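Sucrose 6(F)-phosphate phosphorylase (Thermoanaerobacterium thermosaccharolyticum DSM 571, PDB 6S9V) belongs to the alpha-amylase family of carbohydrate-active enzymes and is built around a closed parallel beta/alpha (TIM) barrel. Local coordinates at residues Val208-Val213 / Glu233-Ala238; Leu249-His254 / Tyr261-Arg266. All coordinates share one frame; numbering follows the deposited sequence.

Interaction 1 of 2, residues Val208-Val213 / Glu233-Ala238; sequences VRLDAV and EFLDWA
Val-213 reaches helix 230-244 with one methyl, and the contact with residues 233-238 is purely apolar. Its CG2 lies 3.7 Å from CD2 of Leu-235, the two side chains crossing at about a right angle. The same methyl meets the rim of the Phe-234 ring near its plane, with CE2 at 4.1 Å; it touches an edge and does not stack on a face. CG2 stands trans to the backbone N of Val-213 while CG1 takes the tighter site between N and the carbonyl carbon (chi1 67°), which leaves CG2 as the branch that fits between the two helix residues. Leu-210, three residues earlier at the strand end of the contact, makes a looser approach: its CD1 is 4.4 Å from Leu-235 CD2, the methyl that also takes Val-213.

The polar pair near the contact lies within residues 208-213. A type II turn from Leu-210 to Val-213 carries the chain round after the strand. Arg-209 NH1, just before this turn, donates to Asp-211 OD1 within it at 3.2 Å, a hydrogen bond that is part of a salt bridge, nearly in the guanidinium plane and on the anti side of the carboxylate. Arg-209 NH1 is shared with Asp-96, its NE pairs with a sulfate ion, and Asp-211 OD1 also bonds to BTB.

Strand 207-210 and helix 230-244 are the first two elements of a beta-alpha-beta unit completed by strand 248-251 in the TIM barrel. An arginine and an aspartate two residues apart at the C-terminal end of the fourth barrel strand are a hallmark of the alpha-amylase family, consistent with Arg-209 and Asp-211.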
ATOM      1  N   VAL A 208       0.793 -10.245  -5.489  1.00 19.47           N
ATOM      2  CA  VAL A 208       1.686 -10.182  -4.338  1.00 20.98           C
ATOM      3  C   VAL A 208       2.303  -8.794  -4.285  1.00 20.14           C
ATOM      4  O   VAL A 208       2.939  -8.347  -5.250  1.00 20.03           O
ATOM      5  CB  VAL A 208       2.776 -11.262  -4.377  1.00 24.22           C
ATOM      6  CG1 VAL A 208       3.843 -10.990  -3.323  1.00 26.13           C
ATOM      7  CG2 VAL A 208       2.154 -12.629  -4.129  1.00 24.55           C
ATOM      8  N   ARG A 209       2.135  -8.127  -3.150  1.00 18.46           N
ATOM      9  CA  ARG A 209       2.728  -6.827  -2.898  1.00 19.19           C
ATOM     10  C   ARG A 209       4.134  -7.027  -2.350  1.00 19.70           C
ATOM     11  O   ARG A 209       4.325  -7.742  -1.362  1.00 18.95           O
ATOM     12  CB  ARG A 209       1.864  -6.061  -1.894  1.00 19.24           C
ATOM     13  CG  ARG A 209       2.403  -4.714  -1.401  1.00 20.53           C
ATOM     14  CD  ARG A 209       1.427  -4.156  -0.355  1.00 19.94           C
ATOM     15  NE  ARG A 209       1.743  -2.808   0.121  1.00 20.18           N
ATOM     16  CZ  ARG A 209       2.652  -2.527   1.052  1.00 21.80           C
ATOM     17  NH1 ARG A 209       3.377  -3.500   1.601  1.00 22.84           N
ATOM     18  NH2 ARG A 209       2.842  -1.267   1.426  1.00 21.47           N
ATOM     19  N   LEU A 210       5.115  -6.398  -2.991  1.00 19.38           N
ATOM     20  CA  LEU A 210       6.502  -6.461  -2.536  1.00 20.44           C
ATOM     21  C   LEU A 210       6.741  -5.319  -1.556  1.00 21.65           C
ATOM     22  O   LEU A 210       7.015  -4.183  -1.953  1.00 21.15           O
ATOM     23  CB  LEU A 210       7.458  -6.388  -3.718  1.00 20.71           C
ATOM     24  CG  LEU A 210       7.359  -7.520  -4.744  1.00 21.70           C
ATOM     25  CD1 LEU A 210       8.546  -7.476  -5.671  1.00 23.11           C
ATOM     26  CD2 LEU A 210       7.267  -8.889  -4.085  1.00 19.95           C
ATOM     27  N   ASP A 211       6.674  -5.636  -0.268  1.00 21.06           N
ATOM     28  CA  ASP A 211       6.838  -4.634   0.772  1.00 19.42           C
ATOM     29  C   ASP A 211       8.279  -4.132   0.817  1.00 19.21           C
ATOM     30  O   ASP A 211       9.224  -4.924   0.789  1.00 20.91           O
ATOM     31  CB  ASP A 211       6.453  -5.236   2.123  1.00 19.31           C
ATOM     32  CG  ASP A 211       6.728  -4.296   3.277  1.00 20.09           C
ATOM     33  OD1 ASP A 211       6.061  -3.245   3.356  1.00 21.20           O
ATOM     34  OD2 ASP A 211       7.602  -4.610   4.113  1.00 20.83           O
ATOM     35  N   ALA A 212       8.440  -2.810   0.886  1.00 19.23           N
ATOM     36  CA  ALA A 212       9.742  -2.190   1.112  1.00 20.55           C
ATOM     37  C   ALA A 212      10.772  -2.665   0.089  1.00 20.84           C
ATOM     38  O   ALA A 212      11.962  -2.755   0.383  1.00 20.74           O
ATOM     39  CB  ALA A 212      10.236  -2.460   2.538  1.00 21.42           C
ATOM     40  N   VAL A 213      10.323  -2.946  -1.137  1.00 20.98           N
ATOM     41  CA  VAL A 213      11.233  -3.515  -2.127  1.00 21.94           C
ATOM     42  C   VAL A 213      12.378  -2.555  -2.430  1.00 22.69           C
ATOM     43  O   VAL A 213      13.493  -2.987  -2.753  1.00 23.53           O
ATOM     44  CB  VAL A 213      10.455  -3.899  -3.404  1.00 24.65           C
ATOM     45  CG1 VAL A 213       9.926  -2.665  -4.119  1.00 23.67           C
ATOM     46  CG2 VAL A 213      11.341  -4.741  -4.331  1.00 28.96           C
ATOM     47  N   GLU A 233      17.816  -6.086 -11.399  1.00 31.24           N
ATOM     48  CA  GLU A 233      18.147  -7.500 -11.526  1.00 36.32           C
ATOM     49  C   GLU A 233      17.300  -8.347 -10.581  1.00 32.03           C
ATOM     50  O   GLU A 233      16.850  -9.442 -10.946  1.00 28.09           O
ATOM     51  CB  GLU A 233      19.636  -7.697 -11.247  1.00 46.68           C
ATOM     52  CG  GLU A 233      20.543  -6.872 -12.148  1.00 56.45           C
ATOM     53  CD  GLU A 233      22.007  -7.023 -11.794  1.00 64.83           C
ATOM     54  OE1 GLU A 233      22.461  -8.173 -11.626  1.00 68.73           O
ATOM     55  OE2 GLU A 233      22.701  -5.990 -11.675  1.00 66.40           O
ATOM     56  N   PHE A 234      17.072  -7.857  -9.359  1.00 31.69           N
ATOM     57  CA  PHE A 234      16.184  -8.548  -8.433  1.00 29.50           C
ATOM     58  C   PHE A 234      14.736  -8.484  -8.905  1.00 28.26           C
ATOM     59  O   PHE A 234      14.017  -9.488  -8.874  1.00 27.79           O
ATOM     60  CB  PHE A 234      16.301  -7.945  -7.035  1.00 25.10           C
ATOM     61  CG  PHE A 234      15.324  -8.521  -6.050  1.00 24.18           C
ATOM     62  CD1 PHE A 234      15.554  -9.765  -5.478  1.00 27.55           C
ATOM     63  CD2 PHE A 234      14.169  -7.837  -5.714  1.00 22.74           C
ATOM     64  CE1 PHE A 234      14.656 -10.311  -4.587  1.00 28.30           C
ATOM     65  CE2 PHE A 234      13.271  -8.376  -4.815  1.00 24.79           C
ATOM     66  CZ  PHE A 234      13.518  -9.617  -4.247  1.00 26.18           C
ATOM     67  N   LEU A 235      14.277  -7.297  -9.312  1.00 25.31           N
ATOM     68  CA  LEU A 235      12.897  -7.164  -9.769  1.00 23.94           C
ATOM     69  C   LEU A 235      12.625  -8.072 -10.961  1.00 27.52           C
ATOM     70  O   LEU A 235      11.596  -8.758 -11.008  1.00 29.69           O
ATOM     71  CB  LEU A 235      12.600  -5.710 -10.123  1.00 22.59           C
ATOM     72  CG  LEU A 235      12.545  -4.729  -8.958  1.00 25.79           C
ATOM     73  CD1 LEU A 235      12.427  -3.302  -9.471  1.00 25.62           C
ATOM     74  CD2 LEU A 235      11.383  -5.065  -8.022  1.00 28.98           C
ATOM     75  N   ASP A 236      13.541  -8.101 -11.931  1.00 28.03           N
ATOM     76  CA  ASP A 236      13.339  -8.953 -13.094  1.00 29.00           C
ATOM     77  C   ASP A 236      13.287 -10.417 -12.687  1.00 30.39           C
ATOM     78  O   ASP A 236      12.423 -11.167 -13.154  1.00 32.04           O
ATOM     79  CB  ASP A 236      14.457  -8.736 -14.121  1.00 29.51           C
ATOM     80  CG  ASP A 236      14.410  -7.358 -14.761  1.00 30.35           C
ATOM     81  OD1 ASP A 236      13.364  -6.681 -14.667  1.00 29.70           O
ATOM     82  OD2 ASP A 236      15.424  -6.954 -15.371  1.00 31.59           O
ATOM     83  N   TRP A 237      14.206 -10.838 -11.810  1.00 28.65           N
ATOM     84  CA  TRP A 237      14.189 -12.207 -11.314  1.00 27.99           C
ATOM     85  C   TRP A 237      12.868 -12.519 -10.633  1.00 27.34           C
ATOM     86  O   TRP A 237      12.232 -13.542 -10.915  1.00 29.26           O
ATOM     87  CB  TRP A 237      15.354 -12.439 -10.345  1.00 28.92           C
ATOM     88  CG  TRP A 237      15.233 -13.764  -9.649  1.00 30.09           C
ATOM     89  CD1 TRP A 237      15.647 -14.974 -10.117  1.00 31.77           C
ATOM     90  CD2 TRP A 237      14.650 -14.012  -8.366  1.00 30.85           C
ATOM     91  NE1 TRP A 237      15.354 -15.960  -9.210  1.00 33.23           N
ATOM     92  CE2 TRP A 237      14.742 -15.394  -8.125  1.00 32.68           C
ATOM     93  CE3 TRP A 237      14.057 -13.197  -7.396  1.00 29.96           C
ATOM     94  CZ2 TRP A 237      14.261 -15.982  -6.959  1.00 32.42           C
ATOM     95  CZ3 TRP A 237      13.584 -13.779  -6.241  1.00 29.20           C
ATOM     96  CH2 TRP A 237      13.688 -15.157  -6.030  1.00 30.57           C
ATOM     97  N   ALA A 238      12.440 -11.642  -9.722  1.00 26.25           N
ATOM     98  CA  ALA A 238      11.246 -11.917  -8.939  1.00 26.74           C
ATOM     99  C   ALA A 238      10.001 -11.947  -9.816  1.00 27.72           C
ATOM    100  O   ALA A 238       9.100 -12.766  -9.593  1.00 27.97           O
ATOM    101  CB  ALA A 238      11.106 -10.878  -7.829  1.00 24.18           C
TER

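Interaction 2 of 2, residues Leu249-His254 / Tyr261-Arg266; sequences LLLEVH and YKLAER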
ATOM      1  N   LEU A 249       3.102  -9.141  -9.627  1.00 21.53           N
ATOM      2  CA  LEU A 249       3.747  -8.399  -8.548  1.00 20.58           C
ATOM      3  C   LEU A 249       3.275  -6.951  -8.545  1.00 20.32           C
ATOM      4  O   LEU A 249       3.157  -6.321  -9.599  1.00 21.50           O
ATOM      5  CB  LEU A 249       5.273  -8.434  -8.676  1.00 22.89           C
ATOM      6  CG  LEU A 249       5.937  -9.814  -8.607  1.00 26.99           C
ATOM      7  CD1 LEU A 249       7.453  -9.687  -8.676  1.00 30.42           C
ATOM      8  CD2 LEU A 249       5.529 -10.580  -7.364  1.00 27.48           C
ATOM      9  N   LEU A 250       3.007  -6.430  -7.347  1.00 20.12           N
ATOM     10  CA  LEU A 250       2.672  -5.026  -7.124  1.00 18.43           C
ATOM     11  C   LEU A 250       3.771  -4.445  -6.243  1.00 19.51           C
ATOM     12  O   LEU A 250       3.938  -4.866  -5.093  1.00 19.84           O
ATOM     13  CB  LEU A 250       1.297  -4.896  -6.465  1.00 17.04           C
ATOM     14  CG  LEU A 250       0.817  -3.527  -5.999  1.00 19.10           C
ATOM     15  CD1 LEU A 250       0.919  -2.470  -7.079  1.00 21.30           C
ATOM     16  CD2 LEU A 250      -0.621  -3.667  -5.500  1.00 19.86           C
ATOM     17  N   LEU A 251       4.559  -3.527  -6.795  1.00 20.66           N
ATOM     18  CA  LEU A 251       5.701  -2.967  -6.085  1.00 21.05           C
ATOM     19  C   LEU A 251       5.276  -1.758  -5.267  1.00 20.69           C
ATOM     20  O   LEU A 251       4.590  -0.869  -5.773  1.00 20.98           O
ATOM     21  CB  LEU A 251       6.813  -2.569  -7.052  1.00 21.28           C
ATOM     22  CG  LEU A 251       7.514  -3.698  -7.804  1.00 27.02           C
ATOM     23  CD1 LEU A 251       6.577  -4.604  -8.564  1.00 33.11           C
ATOM     24  CD2 LEU A 251       8.565  -3.081  -8.742  1.00 28.96           C
ATOM     25  N   GLU A 252       5.699  -1.726  -4.004  1.00 19.24           N
ATOM     26  CA  GLU A 252       5.474  -0.582  -3.127  1.00 19.07           C
ATOM     27  C   GLU A 252       6.767   0.211  -3.021  1.00 18.96           C
ATOM     28  O   GLU A 252       7.718  -0.235  -2.375  1.00 19.76           O
ATOM     29  CB  GLU A 252       5.019  -1.023  -1.741  1.00 21.49           C
ATOM     30  CG  GLU A 252       4.906   0.141  -0.751  1.00 24.40           C
ATOM     31  CD  GLU A 252       5.981   0.122   0.333  1.00 28.98           C
ATOM     32  OE1 GLU A 252       6.295  -0.959   0.859  1.00 28.16           O
ATOM     33  OE2 GLU A 252       6.532   1.201   0.643  1.00 32.80           O
ATOM     34  N   VAL A 253       6.794   1.388  -3.640  1.00 19.64           N
ATOM     35  CA  VAL A 253       7.977   2.238  -3.663  1.00 20.45           C
ATOM     36  C   VAL A 253       7.511   3.663  -3.389  1.00 20.11           C
ATOM     37  O   VAL A 253       6.768   4.240  -4.191  1.00 21.02           O
ATOM     38  CB  VAL A 253       8.726   2.168  -5.005  1.00 21.90           C
ATOM     39  CG1 VAL A 253       9.929   3.121  -5.038  1.00 22.19           C
ATOM     40  CG2 VAL A 253       9.183   0.742  -5.278  1.00 22.64           C
ATOM     41  N   HIS A 254       7.929   4.218  -2.256  1.00 20.16           N
ATOM     42  CA  HIS A 254       7.761   5.638  -1.968  1.00 20.72           C
ATOM     43  C   HIS A 254       9.029   6.339  -2.443  1.00 20.60           C
ATOM     44  O   HIS A 254      10.087   6.211  -1.822  1.00 22.23           O
ATOM     45  CB  HIS A 254       7.517   5.864  -0.483  1.00 21.13           C
ATOM     46  CG  HIS A 254       6.186   5.367  -0.018  1.00 19.28           C
ATOM     47  ND1 HIS A 254       5.000   5.946  -0.412  1.00 18.44           N
ATOM     48  CD2 HIS A 254       5.851   4.324   0.777  1.00 18.66           C
ATOM     49  CE1 HIS A 254       3.992   5.302   0.149  1.00 18.69           C
ATOM     50  NE2 HIS A 254       4.482   4.317   0.879  1.00 18.25           N
ATOM     51  N   TYR A 261       7.571   6.139 -12.306  1.00 19.05           N
ATOM     52  CA  TYR A 261       7.221   6.132 -13.723  1.00 21.74           C
ATOM     53  C   TYR A 261       8.112   5.183 -14.517  1.00 21.42           C
ATOM     54  O   TYR A 261       7.645   4.509 -15.443  1.00 20.59           O
ATOM     55  CB  TYR A 261       7.300   7.541 -14.291  1.00 23.99           C
ATOM     56  CG  TYR A 261       6.113   8.428 -13.955  1.00 25.44           C
ATOM     57  CD1 TYR A 261       5.367   8.248 -12.788  1.00 25.08           C
ATOM     58  CD2 TYR A 261       5.751   9.457 -14.808  1.00 26.41           C
ATOM     59  CE1 TYR A 261       4.281   9.084 -12.493  1.00 24.34           C
ATOM     60  CE2 TYR A 261       4.687  10.291 -14.521  1.00 25.71           C
ATOM     61  CZ  TYR A 261       3.955  10.106 -13.372  1.00 25.84           C
ATOM     62  OH  TYR A 261       2.891  10.958 -13.135  1.00 28.19           O
ATOM     63  N   LYS A 262       9.398   5.112 -14.174  1.00 21.29           N
ATOM     64  CA  LYS A 262      10.288   4.192 -14.878  1.00 24.65           C
ATOM     65  C   LYS A 262       9.901   2.743 -14.602  1.00 23.26           C
ATOM     66  O   LYS A 262       9.962   1.897 -15.500  1.00 22.99           O
ATOM     67  CB  LYS A 262      11.734   4.468 -14.475  1.00 27.81           C
ATOM     68  CG  LYS A 262      12.774   3.603 -15.165  1.00 31.47           C
ATOM     69  CD  LYS A 262      14.165   4.165 -14.890  1.00 37.53           C
ATOM     70  CE  LYS A 262      15.272   3.171 -15.175  1.00 42.57           C
ATOM     71  NZ  LYS A 262      16.578   3.696 -14.672  1.00 45.18           N
ATOM     72  N   LEU A 263       9.488   2.438 -13.369  1.00 20.59           N
ATOM     73  CA  LEU A 263       8.995   1.101 -13.059  1.00 21.36           C
ATOM     74  C   LEU A 263       7.806   0.736 -13.941  1.00 22.34           C
ATOM     75  O   LEU A 263       7.779  -0.339 -14.557  1.00 22.03           O
ATOM     76  CB  LEU A 263       8.609   1.029 -11.580  1.00 20.90           C
ATOM     77  CG  LEU A 263       9.787   0.933 -10.620  1.00 20.31           C
ATOM     78  CD1 LEU A 263       9.305   1.130  -9.181  1.00 20.68           C
ATOM     79  CD2 LEU A 263      10.506  -0.382 -10.778  1.00 19.80           C
ATOM     80  N   ALA A 264       6.812   1.627 -14.017  1.00 22.85           N
ATOM     81  CA  ALA A 264       5.664   1.402 -14.894  1.00 22.63           C
ATOM     82  C   ALA A 264       6.092   1.311 -16.355  1.00 21.47           C
ATOM     83  O   ALA A 264       5.600   0.456 -17.104  1.00 21.95           O
ATOM     84  CB  ALA A 264       4.635   2.524 -14.711  1.00 22.53           C
ATOM     85  N   GLU A 265       7.006   2.186 -16.782  1.00 20.54           N
ATOM     86  CA  GLU A 265       7.481   2.150 -18.164  1.00 22.96           C
ATOM     87  C   GLU A 265       8.153   0.819 -18.482  1.00 23.13           C
ATOM     88  O   GLU A 265       8.115   0.352 -19.631  1.00 22.63           O
ATOM     89  CB  GLU A 265       8.431   3.331 -18.405  1.00 26.59           C
ATOM     90  CG  GLU A 265       8.805   3.580 -19.864  1.00 34.32           C
ATOM     91  CD  GLU A 265       9.960   2.718 -20.352  1.00 41.58           C
ATOM     92  OE1 GLU A 265      10.851   2.388 -19.538  1.00 44.62           O
ATOM     93  OE2 GLU A 265       9.985   2.380 -21.557  1.00 41.76           O
ATOM     94  N   ARG A 266       8.783   0.200 -17.490  1.00 23.36           N
ATOM     95  CA  ARG A 266       9.437  -1.088 -17.662  1.00 24.38           C
ATOM     96  C   ARG A 266       8.513  -2.269 -17.409  1.00 23.21           C
ATOM     97  O   ARG A 266       8.977  -3.416 -17.456  1.00 24.41           O
ATOM     98  CB  ARG A 266      10.664  -1.163 -16.752  1.00 26.50           C
ATOM     99  CG  ARG A 266      11.773  -0.238 -17.227  1.00 32.41           C
ATOM    100  CD  ARG A 266      13.042  -0.373 -16.418  1.00 37.26           C
ATOM    101  NE  ARG A 266      14.132   0.373 -17.044  1.00 38.55           N
ATOM    102  CZ  ARG A 266      15.415   0.238 -16.722  1.00 39.93           C
ATOM    103  NH1 ARG A 266      15.778  -0.622 -15.782  1.00 40.28           N
ATOM    104  NH2 ARG A 266      16.337   0.948 -17.357  1.00 41.48           N
TER
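Leu-263 spans the gap from helix 257-265 to the last residue of strand 248-251 and the loop just after it, giving one methyl to each of two partners, Leu-251 and Val-253. Its CB already points at residues 249-254 but remains 5.0 Å from CD2 of Leu-251, too far to touch. CG of Leu-263 comes nearer, 4.6 Å from Leu-251 CD2, and sits trans to the carbonyl carbon beside the backbone N; this rotation (chi1 -76°) sends CD1 along to Val-253 and CD2 to Leu-251. From there the branches part. CD1 of Leu-263 meets Val-253 CG2 at 3.9 Å. On the way, Leu-263 CD1 passes 4.3 Å from Leu-251 CD2. The other branch, Leu-263 CD2, ends 3.9 Å from Leu-251 CD2. Both pairs of side chains meet at a slant.

Across from the helix, Leu-251 and Val-253 are two residues apart and both direct their side chains at it, while Glu-252 between them points away. Leu-263 also touches Tyr-232 of helix 230-244 and Ile-270 of the next strand, which places its fork in the layer between barrel and helices.

The helix ends just beyond, Arg-266 being the first residue to leave helical geometry. Its guanidinium has Lys-262 CE 3.2 Å above one face, off toward the rim, while Lys-262 NZ pairs with Glu-228 and Arg-266 makes a cation-pi contact with Tyr-232.

No hydrogen bond joins the two segments and the three touching residues are all buried, so the two segments are held by dispersion and burial of methyl groups, with the helix's charged side chains turned elsewhere.

Interactions 1 and 2 join successive parts of one barrel, with centres about 10 Å apart. They follow in series along the chain: strand 207-210, helix 230-244, strand 248-251, helix 257-265. The two strands are parallel neighbours, tied by the backbone bond from Leu-250 N to Val-208 O, 2.8 Å. Their apolar layers are continuous, since Leu-235 CD2 of interaction 1 lies 3.5 Å from Leu-251 CD2 of interaction 2, and Val-253 touches Val-213. A probable hydrogen bond from Ala-212 N to Glu-252 OE1 links the turn after strand 207-210 to the chain past strand 248-251. Both contacts pack helices against the barrel's outer face, while Arg-209, Asp-211 and Glu-252 gather near the strand ends.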